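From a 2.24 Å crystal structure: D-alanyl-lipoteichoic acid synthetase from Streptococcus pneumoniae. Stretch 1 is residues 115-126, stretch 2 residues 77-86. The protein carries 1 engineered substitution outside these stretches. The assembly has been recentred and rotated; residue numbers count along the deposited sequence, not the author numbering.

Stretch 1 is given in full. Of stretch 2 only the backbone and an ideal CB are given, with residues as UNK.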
ATOM      1  N   GLY C 115     -25.881 -29.909 -11.217  1.00 40.44           N
ATOM      2  CA  GLY C 115     -24.527 -30.037 -10.697  1.00 39.68           C
ATOM      3  C   GLY C 115     -24.496 -30.079  -9.183  1.00 37.38           C
ATOM      4  O   GLY C 115     -25.392 -30.652  -8.559  1.00 38.73           O
ATOM      5  N   TYR C 116     -23.462 -29.472  -8.600  1.00 33.61           N
ATOM      6  CA  TYR C 116     -23.235 -29.533  -7.154  1.00 33.35           C
ATOM      7  C   TYR C 116     -24.264 -28.708  -6.375  1.00 31.93           C
ATOM      8  O   TYR C 116     -24.851 -27.757  -6.905  1.00 27.26           O
ATOM      9  CB  TYR C 116     -21.798 -29.096  -6.793  1.00 30.03           C
ATOM     10  CG  TYR C 116     -21.571 -27.598  -6.861  1.00 37.82           C
ATOM     11  CD1 TYR C 116     -21.151 -26.989  -8.041  1.00 38.61           C
ATOM     12  CD2 TYR C 116     -21.792 -26.788  -5.749  1.00 35.63           C
ATOM     13  CE1 TYR C 116     -20.961 -25.615  -8.108  1.00 36.02           C
ATOM     14  CE2 TYR C 116     -21.611 -25.425  -5.817  1.00 26.02           C
ATOM     15  CZ  TYR C 116     -21.191 -24.840  -6.992  1.00 32.98           C
ATOM     16  OH  TYR C 116     -21.002 -23.479  -7.046  1.00 30.89           O
ATOM     17  N   ASP C 117     -24.446 -29.087  -5.112  1.00 28.83           N
ATOM     18  CA  ASP C 117     -25.345 -28.428  -4.173  1.00 35.07           C
ATOM     19  C   ASP C 117     -24.657 -27.208  -3.560  1.00 39.71           C
ATOM     20  O   ASP C 117     -23.674 -27.361  -2.826  1.00 41.11           O
ATOM     21  CB  ASP C 117     -25.738 -29.435  -3.081  1.00 41.25           C
ATOM     22  CG  ASP C 117     -26.726 -28.876  -2.066  1.00 40.27           C
ATOM     23  OD1 ASP C 117     -27.467 -27.918  -2.369  1.00 42.37           O
ATOM     24  OD2 ASP C 117     -26.762 -29.428  -0.947  1.00 52.14           O
ATOM     25  N   PRO C 118     -25.177 -25.994  -3.854  1.00 36.38           N
ATOM     26  CA  PRO C 118     -24.623 -24.729  -3.358  1.00 35.52           C
ATOM     27  C   PRO C 118     -24.576 -24.620  -1.831  1.00 33.24           C
ATOM     28  O   PRO C 118     -23.667 -23.991  -1.300  1.00 36.85           O
ATOM     29  CB  PRO C 118     -25.579 -23.681  -3.933  1.00 35.76           C
ATOM     30  CG  PRO C 118     -26.182 -24.337  -5.127  1.00 35.42           C
ATOM     31  CD  PRO C 118     -26.359 -25.758  -4.703  1.00 39.42           C
ATOM     32  N   ALA C 119     -25.540 -25.230  -1.145  1.00 23.50           N
ATOM     33  CA  ALA C 119     -25.564 -25.274   0.316  1.00 28.43           C
ATOM     34  C   ALA C 119     -24.424 -26.110   0.887  1.00 27.17           C
ATOM     35  O   ALA C 119     -23.925 -25.821   1.973  1.00 35.16           O
ATOM     36  CB  ALA C 119     -26.916 -25.799   0.816  1.00 27.36           C
ATOM     37  N   ALA C 120     -24.019 -27.145   0.152  1.00 34.96           N
ATOM     38  CA  ALA C 120     -22.876 -27.982   0.528  1.00 31.75           C
ATOM     39  C   ALA C 120     -21.538 -27.277   0.298  1.00 31.05           C
ATOM     40  O   ALA C 120     -20.670 -27.298   1.170  1.00 29.32           O
ATOM     41  CB  ALA C 120     -22.919 -29.319  -0.214  1.00 34.03           C
ATOM     42  N   PHE C 121     -21.388 -26.650  -0.870  1.00 30.91           N
ATOM     43  CA  PHE C 121     -20.175 -25.898  -1.243  1.00 30.35           C
ATOM     44  C   PHE C 121     -19.732 -24.861  -0.209  1.00 33.44           C
ATOM     45  O   PHE C 121     -18.541 -24.756   0.082  1.00 39.85           O
ATOM     46  CB  PHE C 121     -20.382 -25.205  -2.598  1.00 31.05           C
ATOM     47  CG  PHE C 121     -19.143 -24.543  -3.156  1.00 39.21           C
ATOM     48  CD1 PHE C 121     -18.303 -25.237  -4.017  1.00 41.40           C
ATOM     49  CD2 PHE C 121     -18.829 -23.217  -2.844  1.00 38.29           C
ATOM     50  CE1 PHE C 121     -17.159 -24.637  -4.536  1.00 38.61           C
ATOM     51  CE2 PHE C 121     -17.689 -22.609  -3.362  1.00 36.99           C
ATOM     52  CZ  PHE C 121     -16.853 -23.320  -4.211  1.00 34.26           C
ATOM     53  N   GLN C 122     -20.698 -24.105   0.318  1.00 35.98           N
ATOM     54  CA  GLN C 122     -20.486 -23.001   1.262  1.00 34.49           C
ATOM     55  C   GLN C 122     -19.711 -23.403   2.510  1.00 36.05           C
ATOM     56  O   GLN C 122     -18.974 -22.596   3.084  1.00 35.06           O
ATOM     57  CB  GLN C 122     -21.838 -22.446   1.713  1.00 38.14           C
ATOM     58  CG  GLN C 122     -22.558 -21.594   0.695  1.00 46.67           C
ATOM     59  CD  GLN C 122     -24.007 -21.318   1.061  1.00 43.89           C
ATOM     60  OE1 GLN C 122     -24.668 -20.499   0.422  1.00 53.58           O
ATOM     61  NE2 GLN C 122     -24.507 -21.996   2.091  1.00 44.22           N
ATOM     62  N   GLN C 123     -19.897 -24.653   2.924  1.00 29.76           N
ATOM     63  CA  GLN C 123     -19.283 -25.174   4.128  1.00 33.98           C
ATOM     64  C   GLN C 123     -17.787 -25.431   3.975  1.00 33.53           C
ATOM     65  O   GLN C 123     -17.045 -25.350   4.954  1.00 38.62           O
ATOM     66  CB  GLN C 123     -20.000 -26.451   4.568  1.00 31.05           C
ATOM     67  CG  GLN C 123     -21.485 -26.252   4.860  1.00 40.31           C
ATOM     68  CD  GLN C 123     -22.177 -27.532   5.304  1.00 50.31           C
ATOM     69  OE1 GLN C 123     -21.737 -28.200   6.245  1.00 61.72           O
ATOM     70  NE2 GLN C 123     -23.270 -27.876   4.631  1.00 54.90           N
ATOM     71  N   TYR C 124     -17.344 -25.720   2.752  1.00 31.88           N
ATOM     72  CA  TYR C 124     -15.968 -26.175   2.530  1.00 31.22           C
ATOM     73  C   TYR C 124     -15.078 -25.128   1.849  1.00 35.76           C
ATOM     74  O   TYR C 124     -13.875 -25.334   1.687  1.00 38.08           O
ATOM     75  CB  TYR C 124     -15.950 -27.508   1.761  1.00 35.31           C
ATOM     76  CG  TYR C 124     -17.029 -28.497   2.182  1.00 35.62           C
ATOM     77  CD1 TYR C 124     -17.170 -28.892   3.515  1.00 41.82           C
ATOM     78  CD2 TYR C 124     -17.898 -29.046   1.240  1.00 35.89           C
ATOM     79  CE1 TYR C 124     -18.162 -29.785   3.899  1.00 40.15           C
ATOM     80  CE2 TYR C 124     -18.888 -29.949   1.612  1.00 33.18           C
ATOM     81  CZ  TYR C 124     -19.018 -30.311   2.943  1.00 40.43           C
ATOM     82  OH  TYR C 124     -19.998 -31.206   3.321  1.00 37.63           O
ATOM     83  N   PHE C 125     -15.676 -24.004   1.462  1.00 31.02           N
ATOM     84  CA  PHE C 125     -14.941 -22.890   0.875  1.00 30.62           C
ATOM     85  C   PHE C 125     -14.743 -21.802   1.932  1.00 35.89           C
ATOM     86  O   PHE C 125     -15.717 -21.231   2.435  1.00 43.76           O
ATOM     87  CB  PHE C 125     -15.701 -22.348  -0.339  1.00 29.84           C
ATOM     88  CG  PHE C 125     -14.964 -21.279  -1.106  1.00 28.02           C
ATOM     89  CD1 PHE C 125     -13.929 -21.611  -1.969  1.00 26.62           C
ATOM     90  CD2 PHE C 125     -15.324 -19.947  -0.983  1.00 34.68           C
ATOM     91  CE1 PHE C 125     -13.253 -20.633  -2.683  1.00 28.06           C
ATOM     92  CE2 PHE C 125     -14.658 -18.957  -1.697  1.00 31.56           C
ATOM     93  CZ  PHE C 125     -13.618 -19.301  -2.549  1.00 34.89           C
ATOM     94  N   ASN C 126     -13.487 -21.538   2.286  1.00 32.32           N
ATOM     95  CA  ASN C 126     -13.163 -20.440   3.196  1.00 31.72           C
ATOM     96  C   ASN C 126     -12.461 -19.288   2.472  1.00 28.11           C
ATOM     97  O   ASN C 126     -12.219 -19.375   1.269  1.00 22.39           O
ATOM     98  CB  ASN C 126     -12.355 -20.933   4.414  1.00 29.53           C
ATOM     99  CG  ASN C 126     -10.994 -21.515   4.046  1.00 27.80           C
ATOM    100  OD1 ASN C 126     -10.522 -21.393   2.916  1.00 18.77           O
ATOM    101  ND2 ASN C 126     -10.348 -22.143   5.022  1.00 29.82           N
ATOM    102  N   UNK C  77     -12.478 -35.098   1.846  1.00 40.39           N
ATOM    103  CA  UNK C  77     -13.831 -34.980   1.332  1.00 40.57           C
ATOM    104  C   UNK C  77     -14.924 -35.040   2.374  1.00 42.21           C
ATOM    105  O   UNK C  77     -14.748 -35.615   3.450  1.00 47.84           O
ATOM    106  CB  UNK C  77     -14.075 -36.085   0.302  1.00 40.57           C
ATOM    107  N   UNK C  78     -16.056 -34.431   2.036  1.00 41.56           N
ATOM    108  CA  UNK C  78     -17.271 -34.485   2.840  1.00 42.12           C
ATOM    109  C   UNK C  78     -18.483 -34.548   1.910  1.00 38.21           C
ATOM    110  O   UNK C  78     -18.336 -34.449   0.692  1.00 35.38           O
ATOM    111  CB  UNK C  78     -17.363 -33.278   3.776  1.00 42.12           C
ATOM    112  N   UNK C  79     -19.674 -34.704   2.485  1.00 38.65           N
ATOM    113  CA  UNK C  79     -20.917 -34.793   1.713  1.00 33.24           C
ATOM    114  C   UNK C  79     -21.182 -33.588   0.831  1.00 34.88           C
ATOM    115  O   UNK C  79     -21.170 -32.450   1.301  1.00 35.26           O
ATOM    116  CB  UNK C  79     -22.100 -34.981   2.664  1.00 33.24           C
ATOM    117  N   UNK C  80     -21.395 -33.838  -0.458  1.00 34.07           N
ATOM    118  CA  UNK C  80     -21.725 -32.776  -1.403  1.00 32.07           C
ATOM    119  C   UNK C  80     -20.537 -32.084  -2.041  1.00 35.54           C
ATOM    120  O   UNK C  80     -20.713 -31.221  -2.903  1.00 38.97           O
ATOM    121  CB  UNK C  80     -22.579 -31.723  -0.695  1.00 32.07           C
ATOM    122  N   UNK C  81     -19.327 -32.448  -1.621  1.00 37.57           N
ATOM    123  CA  UNK C  81     -18.114 -31.890  -2.218  1.00 42.35           C
ATOM    124  C   UNK C  81     -17.820 -32.583  -3.543  1.00 44.35           C
ATOM    125  O   UNK C  81     -17.729 -33.813  -3.607  1.00 49.71           O
ATOM    126  CB  UNK C  81     -16.925 -32.031  -1.266  1.00 42.35           C
ATOM    127  N   UNK C  82     -17.700 -31.783  -4.596  1.00 41.26           N
ATOM    128  CA  UNK C  82     -17.371 -32.274  -5.929  1.00 36.95           C
ATOM    129  C   UNK C  82     -16.145 -31.523  -6.444  1.00 34.49           C
ATOM    130  O   UNK C  82     -15.365 -31.012  -5.648  1.00 33.47           O
ATOM    131  CB  UNK C  82     -18.555 -32.109  -6.884  1.00 36.95           C
ATOM    132  N   UNK C  83     -15.995 -31.436  -7.764  1.00 36.16           N
ATOM    133  CA  UNK C  83     -14.756 -30.950  -8.381  1.00 33.48           C
ATOM    134  C   UNK C  83     -14.427 -29.476  -8.143  1.00 35.31           C
ATOM    135  O   UNK C  83     -13.251 -29.130  -8.022  1.00 36.65           O
ATOM    136  CB  UNK C  83     -14.830 -31.190  -9.890  1.00 33.48           C
ATOM    137  N   UNK C  84     -15.448 -28.620  -8.077  1.00 34.70           N
ATOM    138  CA  UNK C  84     -15.236 -27.194  -7.792  1.00 29.91           C
ATOM    139  C   UNK C  84     -14.662 -27.002  -6.386  1.00 29.05           C
ATOM    140  O   UNK C  84     -13.675 -26.293  -6.219  1.00 33.48           O
ATOM    141  CB  UNK C  84     -16.547 -26.418  -7.935  1.00 29.91           C
ATOM    142  N   UNK C  85     -15.259 -27.662  -5.393  1.00 25.56           N
ATOM    143  CA  UNK C  85     -14.711 -27.684  -4.035  1.00 27.28           C
ATOM    144  C   UNK C  85     -13.275 -28.193  -3.976  1.00 27.00           C
ATOM    145  O   UNK C  85     -12.417 -27.567  -3.344  1.00 32.73           O
ATOM    146  CB  UNK C  85     -15.593 -28.553  -3.136  1.00 27.28           C
ATOM    147  N   UNK C  86     -13.017 -29.316  -4.647  1.00 30.00           N
ATOM    148  CA  UNK C  86     -11.693 -29.937  -4.641  1.00 26.79           C
ATOM    149  C   UNK C  86     -10.652 -29.016  -5.257  1.00 22.30           C
ATOM    150  O   UNK C  86      -9.578 -28.836  -4.690  1.00 21.00           O
ATOM    151  CB  UNK C  86     -11.724 -31.269  -5.393  1.00 26.79           C
TER

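Position 77 lies beyond the reach of stretch 1. Its CA-to-CB bond points away, so many residues would be tolerated as far as this contact goes, although the extended phi of 171° is easiest for glycine. The deposited residue is Gly-77.

At 78 the CA-to-CB bond points toward stretch 1, and the ideal CB already lies 3.4 Å from the OH of Tyr-124. A bulky group driven straight ahead would meet that hydroxyl, so a small residue would suit, or a longer, flexible one able to bend aside. Gln-78 takes the second course: with chi1 and chi2 both m, its end leads away, and its NE2 donates to the O of Gly-77 at 3.2 Å. The backbone O of Gln-78 accepts from the backbone N of residue 81 at 3.2 Å, closing a type II turn.

Position 79 is the second residue of that turn, with phi/psi of -58/126. A CB would point sideways, 4.4 Å from Tyr-124 OH, and there is room for it, so alanine or another modest residue could fit as well as glycine. What stretch 1 addresses here is the backbone: Tyr-124 OH donates a hydrogen bond to the carbonyl O of Gly-79 at 2.6 Å, with that O lying at the ring's edge, near its plane.

Position 80 is the most restrictive. Its phi of 88° is typical of the third residue of a type II turn, and a CB would be jammed against the preceding carbonyl O. It would also point toward stretch 1 and clash with the CB of Ala-120 at 2.5 Å. Both arguments require glycine. Without a side chain, Gly-80 lets its CA pack 3.8 Å from Ala-120 CB, while a water donates to Gly-80 O and accepts from Asp-117 N, joining the two backbones.

At 81 the CB is directed sideways, 4.0 Å from CD2 of Tyr-124, which favours a small apolar residue. Ala-81 makes exactly that contact.

Position 82 points toward Tyr-116 and immediately precedes a helix. Serine, threonine or aspartate could be expected at an N-cap, but the apolar CB of Tyr-116 also welcomes a small aliphatic group. Ala-82 follows the latter logic, its CB 4.4 Å from Tyr-116 CB.

Nothing of stretch 1 approaches 83, so its surroundings here set little preference; Ser-83 bonds through OG elsewhere in the structure.

Position 84 points toward the rings of Tyr-116 and Phe-121, a setting for a branched aliphatic residue. Leu-84 supplies it, with CD2 3.6 Å from both Tyr-116 CE1 and Phe-121 CE1.

At 85 the CA-to-CB bond points sideways, with the ideal CB 4.4 Å from Phe-121 CD1 and 5.0 Å from Tyr-124 CD2, so a medium-sized apolar or amide side chain could reach both rings. Asn-85 turns its end nearer: OD1 sits over one face of Phe-121, 3.3 Å from CD1, while ND2 lies at the edge of the Tyr-124 ring, 3.6 Å from CD2.

Position 86 is out of reach, so many helix-compatible residues would serve; it is Gln-86.

Stretch 2 (77-86) GQGGAASLNQ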
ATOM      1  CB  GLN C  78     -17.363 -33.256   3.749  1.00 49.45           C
ATOM      2  CG  GLN C  78     -16.547 -33.308   5.030  1.00 49.35           C
ATOM      3  CD  GLN C  78     -17.112 -34.294   6.025  1.00 63.12           C
ATOM      4  OE1 GLN C  78     -18.053 -33.989   6.754  1.00 67.22           O
ATOM      5  NE2 GLN C  78     -16.541 -35.489   6.057  1.00 70.18           N
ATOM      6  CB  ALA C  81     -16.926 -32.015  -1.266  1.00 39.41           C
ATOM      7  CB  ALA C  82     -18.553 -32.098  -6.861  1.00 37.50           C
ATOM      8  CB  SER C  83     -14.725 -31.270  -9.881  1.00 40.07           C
ATOM      9  OG  SER C  83     -14.790 -32.672 -10.102  1.00 29.29           O
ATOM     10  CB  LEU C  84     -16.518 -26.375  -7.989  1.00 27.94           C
ATOM     11  CG  LEU C  84     -16.336 -24.855  -8.146  1.00 28.73           C
ATOM     12  CD1 LEU C  84     -15.605 -24.479  -9.428  1.00  9.96           C
ATOM     13  CD2 LEU C  84     -17.656 -24.128  -8.089  1.00 26.96           C
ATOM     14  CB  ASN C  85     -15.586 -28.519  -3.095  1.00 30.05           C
ATOM     15  CG  ASN C  85     -16.599 -27.684  -2.336  1.00 35.34           C
ATOM     16  OD1 ASN C  85     -16.283 -26.612  -1.815  1.00 42.89           O
ATOM     17  ND2 ASN C  85     -17.824 -28.179  -2.258  1.00 25.71           N
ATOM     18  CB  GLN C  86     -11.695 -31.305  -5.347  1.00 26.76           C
ATOM     19  CG  GLN C  86     -12.551 -32.405  -4.683  1.00 21.44           C
ATOM     20  CD  GLN C  86     -12.067 -32.847  -3.305  1.00 22.20           C
ATOM     21  OE1 GLN C  86     -11.007 -32.441  -2.833  1.00 32.95           O
ATOM     22  NE2 GLN C  86     -12.857 -33.691  -2.654  1.00 24.94           N
TER
HETATM   23  O   HOH W   1     -23.171 -31.424  -4.128  1.00 44.33           O
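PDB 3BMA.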